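PDB 6LXU: L-methionine gamma-lyase from Fusobacterium nucleatum subsp. nucleatum, which belongs to the Cys/Met metabolism family of pyridoxal-phosphate-dependent enzymes and carries its cofactor covalently on a lysine. Local coordinates for residues A[76-80]-A[196-200]; A[328-333]-A[394-398]. All blocks are in the same frame, centred on the assembly; numbering follows the deposited sequence.

Interaction 1: A[76-80]-A[196-200]; sequences ALEEG and QKPLK
K197 reaches across to the end of helix 65-78 and meets both L77 and E79 with its ammonium group. Its CB begins 4.1 Å from E78 OE1, and the chain, extended beyond CG, then runs toward the last turn of the helix. CG passes at the limit of contact with the L77 carbonyl; CD lies 3.5 Å from L77 O, and CE closes on the same oxygen. At the tip, K197 NZ donates to L77 O at 2.9 Å, tilted 26° from the carbonyl plane. The same K197 NZ forms a salt bridge 2.7 Å long with E79 OE2, taking the anti lone pair of that oxygen. E79 is placed for this by its backbone. With positive phi it is the C' residue of the Schellman motif that ends the helix, and its CB points at the 196-200 segment. The carboxylate is shared: K200, its chain bent at chi3 (77°), brings NZ to the syn side of E79 OE1 at 3.2 Å, well out of the carboxylate plane, while K8 adds a further salt bridge to OE2. Three lysines around one glutamate probably keep it ionised. Next to this ionic cluster, E78 is bent at chi2 (-74°), which turns its carboxylate back toward the neighbouring loop. OE1 touches P198 CD, and a water links it and E78 O to the backbone N of L199; OE2 is held by H208 of strand 205-209 and by N188. L199 CD1 rests 3.6 Å from G80 CA, where the glycine leaves room for the methyl, and the leucine also packs on V206.

Interaction 2: A[328-333]-A[394-398]; sequences TLLNNL and GLEKI
L329 pushes its CD1 methyl against the backbone of helix 384-396 where G394 passes on to L395. The methyl lies 3.5 Å from G394 C and equally close to L395 N, and 4.0 Å from L395 CG. Chi1 of 174° sets L329 CG opposite its own backbone N, and from there CD1 reaches the other helix. G394 makes this close approach possible: the CA atoms of L329 and G394 are only 4.9 Å apart, and the side-chain-free CA of G394 faces both L329 CD1 and L333 CD2, with L333 CD2 4.3 Å from G394 CA. K397 and N332 supply the next patch, on the more open side. The aliphatic part of the lysine lies over the amide, with K397 CG 3.7 Å from N332 CG, the two side chains crossing at a slant. That amide is fixed by its own helix: N332 ND2 donates to T328 O at 2.8 Å, nearly straight at 172°, with the acceptor close to the amide plane. The lysine is bent at chi2 (-53°) and chi4, and its ammonium group turns back to the Q393 carbonyl. T328 adds CG2, 3.6 Å from K397 O, while its hydroxyl is bonded to E324 O. No hydrogen bond joins the two segments directly, though Q393 NE2 reaches N332 O just beside them. The contact thus brings together the C-terminal ends of helices 322-332 and 384-396. L319 of strand 314-319 packs on L329, L395 and I398; F317 also meets L329, and I349 of strand 348-350 touches L333, so both helices lie against the smaller, five-stranded sheet.

From the N terminus, the chain passes through helix 65-78 and then builds much of the seven-stranded sheet before 196-200 returns to the end of that helix, so interaction 1 closes a loop with 115 residues between its segments. Strands 205-209 and 223-227 and the long helices follow, leading into the five-stranded sheet. There interaction 2 closes a shorter loop, with 60 residues between its segments, and joins helix 322-332 to the C-terminal helix. The two loops lie in series, neither nesting nor crossing. The centres of the two contacts are about 40 Å apart, on opposite sides of the chain's centre, one contact beside each sheet.

Interaction 1: A[76-80]-A[196-200]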
ATOM      1  N   ALA A  76      -2.747   7.347  24.438  1.00  6.49           N
ATOM      2  CA  ALA A  76      -2.174   6.558  25.529  1.00  6.87           C
ATOM      3  C   ALA A  76      -0.743   6.969  25.838  1.00  7.02           C
ATOM      4  O   ALA A  76      -0.347   7.051  27.017  1.00  7.77           O
ATOM      5  CB  ALA A  76      -2.244   5.073  25.204  1.00  7.06           C
ATOM      6  N   LEU A  77       0.052   7.235  24.802  1.00  6.96           N
ATOM      7  CA  LEU A  77       1.444   7.633  24.995  1.00  7.07           C
ATOM      8  C   LEU A  77       1.599   8.987  25.666  1.00  7.13           C
ATOM      9  O   LEU A  77       2.496   9.156  26.495  1.00  7.62           O
ATOM     10  CB  LEU A  77       2.199   7.616  23.665  1.00  7.53           C
ATOM     11  CG  LEU A  77       2.414   6.216  23.075  1.00  8.13           C
ATOM     12  CD1 LEU A  77       2.846   6.318  21.622  1.00  8.43           C
ATOM     13  CD2 LEU A  77       3.424   5.397  23.866  1.00  8.69           C
ATOM     14  N   GLU A  78       0.742   9.939  25.317  1.00  6.82           N
ATOM     15  CA  GLU A  78       0.750  11.268  25.935  1.00  7.14           C
ATOM     16  C   GLU A  78      -0.033  11.331  27.252  1.00  7.45           C
ATOM     17  O   GLU A  78      -0.038  12.351  27.935  1.00  7.91           O
ATOM     18  CB  GLU A  78       0.189  12.314  24.967  1.00  6.90           C
ATOM     19  CG  GLU A  78       1.096  12.632  23.789  1.00  6.98           C
ATOM     20  CD  GLU A  78       2.321  13.473  24.122  1.00  7.07           C
ATOM     21  OE1 GLU A  78       2.524  13.875  25.298  1.00  8.00           O
ATOM     22  OE2 GLU A  78       3.130  13.718  23.187  1.00  7.30           O
ATOM     23  N   GLU A  79      -0.733  10.242  27.572  1.00  7.89           N
ATOM     24  CA  GLU A  79      -1.602  10.152  28.753  1.00  8.97           C
ATOM     25  C   GLU A  79      -2.700  11.212  28.729  1.00  8.93           C
ATOM     26  O   GLU A  79      -3.002  11.855  29.742  1.00 10.13           O
ATOM     27  CB  GLU A  79      -0.781  10.154  30.047  1.00 10.17           C
ATOM     28  CG  GLU A  79       0.193   8.984  30.108  1.00 11.58           C
ATOM     29  CD  GLU A  79       1.005   8.942  31.384  1.00 13.22           C
ATOM     30  OE1 GLU A  79       0.443   9.185  32.471  1.00 15.69           O
ATOM     31  OE2 GLU A  79       2.209   8.660  31.292  1.00 14.14           O
ATOM     32  N   GLY A  80      -3.298  11.389  27.553  1.00  8.67           N
ATOM     33  CA  GLY A  80      -4.473  12.214  27.377  1.00  8.65           C
ATOM     34  C   GLY A  80      -5.713  11.413  27.060  1.00  8.54           C
ATOM     35  O   GLY A  80      -5.658  10.206  26.821  1.00  9.15           O
ATOM     36  N   GLN A 196       8.868  13.750  26.918  1.00  7.02           N
ATOM     37  CA  GLN A 196       8.134  14.874  27.491  1.00  7.28           C
ATOM     38  C   GLN A 196       6.659  14.627  27.289  1.00  7.04           C
ATOM     39  O   GLN A 196       6.256  14.229  26.191  1.00  7.10           O
ATOM     40  CB  GLN A 196       8.583  16.121  26.735  1.00  7.67           C
ATOM     41  CG  GLN A 196       8.074  17.461  27.204  1.00  7.96           C
ATOM     42  CD  GLN A 196       8.833  18.588  26.528  1.00  7.77           C
ATOM     43  OE1 GLN A 196       9.770  19.149  27.096  1.00  8.39           O
ATOM     44  NE2 GLN A 196       8.459  18.904  25.289  1.00  7.40           N
ATOM     45  N   LYS A 197       5.856  14.844  28.337  1.00  7.41           N
ATOM     46  CA  LYS A 197       4.413  14.650  28.281  1.00  7.73           C
ATOM     47  C   LYS A 197       3.728  15.931  28.759  1.00  7.53           C
ATOM     48  O   LYS A 197       3.407  16.089  29.953  1.00  7.39           O
ATOM     49  CB  LYS A 197       3.980  13.429  29.096  1.00  8.39           C
ATOM     50  CG  LYS A 197       4.575  12.123  28.571  1.00  8.96           C
ATOM     51  CD  LYS A 197       3.867  10.905  29.143  1.00  9.75           C
ATOM     52  CE  LYS A 197       4.617   9.616  28.843  1.00 10.22           C
ATOM     53  NZ  LYS A 197       3.769   8.411  29.048  1.00 10.82           N
ATOM     54  N   PRO A 198       3.548  16.887  27.844  1.00  7.24           N
ATOM     55  CA  PRO A 198       3.076  18.206  28.252  1.00  7.41           C
ATOM     56  C   PRO A 198       1.743  18.209  28.999  1.00  7.75           C
ATOM     57  O   PRO A 198       1.535  19.087  29.867  1.00  7.53           O
ATOM     58  CB  PRO A 198       2.986  18.971  26.920  1.00  7.35           C
ATOM     59  CG  PRO A 198       4.006  18.312  26.046  1.00  7.37           C
ATOM     60  CD  PRO A 198       3.920  16.865  26.410  1.00  7.22           C
ATOM     61  N   LEU A 199       0.846  17.282  28.698  1.00  8.00           N
ATOM     62  CA  LEU A 199      -0.447  17.278  29.387  1.00  8.92           C
ATOM     63  C   LEU A 199      -0.279  17.058  30.887  1.00  9.47           C
ATOM     64  O   LEU A 199      -1.066  17.592  31.682  1.00 10.57           O
ATOM     65  CB  LEU A 199      -1.373  16.212  28.802  1.00  9.18           C
ATOM     66  CG  LEU A 199      -1.697  16.374  27.310  1.00  9.39           C
ATOM     67  CD1 LEU A 199      -2.582  15.235  26.854  1.00  9.76           C
ATOM     68  CD2 LEU A 199      -2.349  17.712  26.986  1.00  9.73           C
ATOM     69  N   LYS A 200       0.762  16.340  31.284  1.00  9.80           N
ATOM     70  CA  LYS A 200       1.028  16.109  32.712  1.00 10.88           C
ATOM     71  C   LYS A 200       1.552  17.354  33.412  1.00 10.87           C
ATOM     72  O   LYS A 200       1.604  17.382  34.657  1.00 12.35           O
ATOM     73  CB  LYS A 200       1.990  14.933  32.878  1.00 12.33           C
ATOM     74  CG  LYS A 200       1.452  13.650  32.257  1.00 14.20           C
ATOM     75  CD  LYS A 200       2.330  12.445  32.533  1.00 16.42           C
ATOM     76  CE  LYS A 200       2.148  11.925  33.949  1.00 18.24           C
ATOM     77  NZ  LYS A 200       2.783  10.597  34.122  1.00 20.20           N
TER
HETATM   78  O   HOH W   1       1.246  14.750  27.470  1.00  8.13           O

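Interaction 2: A[328-333]-A[394-398]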
ATOM      1  N   THR A 328      31.393  22.733   2.810  1.00 12.33           N
ATOM      2  CA  THR A 328      32.451  21.757   2.655  1.00 12.96           C
ATOM      3  C   THR A 328      32.189  20.502   3.493  1.00 11.97           C
ATOM      4  O   THR A 328      32.365  19.392   2.998  1.00 12.03           O
ATOM      5  CB  THR A 328      33.830  22.369   2.976  1.00 14.21           C
ATOM      6  OG1 THR A 328      34.115  23.385   2.004  1.00 15.99           O
ATOM      7  CG2 THR A 328      34.928  21.315   2.942  1.00 15.10           C
ATOM      8  N   LEU A 329      31.796  20.687   4.753  1.00 11.21           N
ATOM      9  CA  LEU A 329      31.448  19.551   5.595  1.00 10.47           C
ATOM     10  C   LEU A 329      30.365  18.702   4.929  1.00  9.93           C
ATOM     11  O   LEU A 329      30.561  17.514   4.684  1.00  9.82           O
ATOM     12  CB  LEU A 329      30.952  20.001   6.977  1.00 10.37           C
ATOM     13  CG  LEU A 329      30.421  18.866   7.871  1.00 10.56           C
ATOM     14  CD1 LEU A 329      31.497  17.836   8.149  1.00 10.74           C
ATOM     15  CD2 LEU A 329      29.836  19.410   9.162  1.00 10.52           C
ATOM     16  N   LEU A 330      29.235  19.328   4.623  1.00  9.56           N
ATOM     17  CA  LEU A 330      28.095  18.564   4.112  1.00  9.65           C
ATOM     18  C   LEU A 330      28.392  17.908   2.784  1.00 10.28           C
ATOM     19  O   LEU A 330      28.023  16.753   2.565  1.00  9.82           O
ATOM     20  CB  LEU A 330      26.846  19.419   4.005  1.00  9.56           C
ATOM     21  CG  LEU A 330      25.995  19.413   5.273  1.00  9.55           C
ATOM     22  CD1 LEU A 330      26.707  20.001   6.486  1.00  9.71           C
ATOM     23  CD2 LEU A 330      24.708  20.164   5.021  1.00  9.91           C
ATOM     24  N   ASN A 331      29.088  18.619   1.896  1.00 10.54           N
ATOM     25  CA  ASN A 331      29.396  18.072   0.568  1.00 11.22           C
ATOM     26  C   ASN A 331      30.337  16.870   0.587  1.00 11.54           C
ATOM     27  O   ASN A 331      30.410  16.135  -0.400  1.00 12.97           O
ATOM     28  CB  ASN A 331      29.931  19.166  -0.353  1.00 11.72           C
ATOM     29  CG  ASN A 331      28.861  20.158  -0.750  1.00 12.04           C
ATOM     30  OD1 ASN A 331      27.667  19.902  -0.583  1.00 12.71           O
ATOM     31  ND2 ASN A 331      29.275  21.309  -1.258  1.00 13.08           N
ATOM     32  N   ASN A 332      31.046  16.658   1.693  1.00 11.04           N
ATOM     33  CA  ASN A 332      31.948  15.517   1.847  1.00 11.30           C
ATOM     34  C   ASN A 332      31.378  14.334   2.619  1.00 11.22           C
ATOM     35  O   ASN A 332      32.033  13.296   2.710  1.00 11.85           O
ATOM     36  CB  ASN A 332      33.255  15.981   2.493  1.00 12.32           C
ATOM     37  CG  ASN A 332      34.180  16.619   1.495  1.00 13.08           C
ATOM     38  OD1 ASN A 332      34.872  15.914   0.763  1.00 15.47           O
ATOM     39  ND2 ASN A 332      34.190  17.943   1.444  1.00 14.00           N
ATOM     40  N   LEU A 333      30.175  14.478   3.185  1.00 10.75           N
ATOM     41  CA  LEU A 333      29.596  13.380   3.974  1.00 10.77           C
ATOM     42  C   LEU A 333      29.075  12.280   3.066  1.00 11.40           C
ATOM     43  O   LEU A 333      28.521  12.556   2.003  1.00 12.58           O
ATOM     44  CB  LEU A 333      28.504  13.892   4.911  1.00 10.32           C
ATOM     45  CG  LEU A 333      29.005  14.897   5.959  1.00 10.15           C
ATOM     46  CD1 LEU A 333      27.843  15.512   6.733  1.00  9.92           C
ATOM     47  CD2 LEU A 333      30.009  14.258   6.896  1.00 10.24           C
ATOM     48  N   GLY A 394      34.607  14.280   7.215  1.00 11.18           N
ATOM     49  CA  GLY A 394      34.107  15.514   6.635  1.00 11.19           C
ATOM     50  C   GLY A 394      34.731  16.745   7.275  1.00 11.14           C
ATOM     51  O   GLY A 394      35.103  17.712   6.584  1.00 11.75           O
ATOM     52  N   LEU A 395      34.827  16.727   8.595  1.00 11.21           N
ATOM     53  CA  LEU A 395      35.440  17.841   9.337  1.00 11.79           C
ATOM     54  C   LEU A 395      36.923  18.013   8.987  1.00 13.17           C
ATOM     55  O   LEU A 395      37.420  19.147   8.972  1.00 13.18           O
ATOM     56  CB  LEU A 395      35.274  17.648  10.845  1.00 11.25           C
ATOM     57  CG  LEU A 395      33.844  17.816  11.381  1.00 11.05           C
ATOM     58  CD1 LEU A 395      33.743  17.203  12.768  1.00 11.21           C
ATOM     59  CD2 LEU A 395      33.412  19.272  11.383  1.00 11.12           C
ATOM     60  N   GLU A 396      37.617  16.914   8.685  1.00 14.48           N
ATOM     61  CA  GLU A 396      39.027  16.967   8.249  1.00 16.89           C
ATOM     62  C   GLU A 396      39.211  17.794   6.980  1.00 17.74           C
ATOM     63  O   GLU A 396      40.287  18.376   6.777  1.00 18.49           O
ATOM     64  CB  GLU A 396      39.589  15.556   8.010  1.00 18.77           C
ATOM     65  CG  GLU A 396      39.898  14.775   9.277  1.00 21.57           C
ATOM     66  CD  GLU A 396      40.321  13.331   9.034  1.00 24.50           C
ATOM     67  OE1 GLU A 396      40.181  12.819   7.899  1.00 28.45           O
ATOM     68  OE2 GLU A 396      40.791  12.689  10.001  1.00 28.04           O
ATOM     69  N   LYS A 397      38.185  17.854   6.129  1.00 17.74           N
ATOM     70  CA  LYS A 397      38.256  18.587   4.855  1.00 18.98           C
ATOM     71  C   LYS A 397      38.116  20.101   4.994  1.00 19.37           C
ATOM     72  O   LYS A 397      38.370  20.823   4.029  1.00 19.89           O
ATOM     73  CB  LYS A 397      37.195  18.089   3.863  1.00 20.23           C
ATOM     74  CG  LYS A 397      37.141  16.584   3.638  1.00 21.70           C
ATOM     75  CD  LYS A 397      38.480  15.989   3.254  1.00 22.85           C
ATOM     76  CE  LYS A 397      38.334  14.536   2.833  1.00 23.75           C
ATOM     77  NZ  LYS A 397      38.019  13.644   3.985  1.00 24.22           N
ATOM     78  N   ILE A 398      37.694  20.594   6.155  1.00 19.14           N
ATOM     79  CA  ILE A 398      37.560  22.037   6.357  1.00 20.34           C
ATOM     80  C   ILE A 398      38.958  22.617   6.557  1.00 21.46           C
ATOM     81  O   ILE A 398      39.666  22.207   7.472  1.00 22.05           O
ATOM     82  CB  ILE A 398      36.684  22.382   7.578  1.00 20.46           C
ATOM     83  CG1 ILE A 398      35.258  21.852   7.398  1.00 20.15           C
ATOM     84  CG2 ILE A 398      36.659  23.897   7.803  1.00 20.53           C
ATOM     85  CD1 ILE A 398      34.463  21.802   8.688  1.00 19.66           C
ATOM     86  OXT ILE A 398      39.397  23.509   5.822  1.00 24.21           O
TER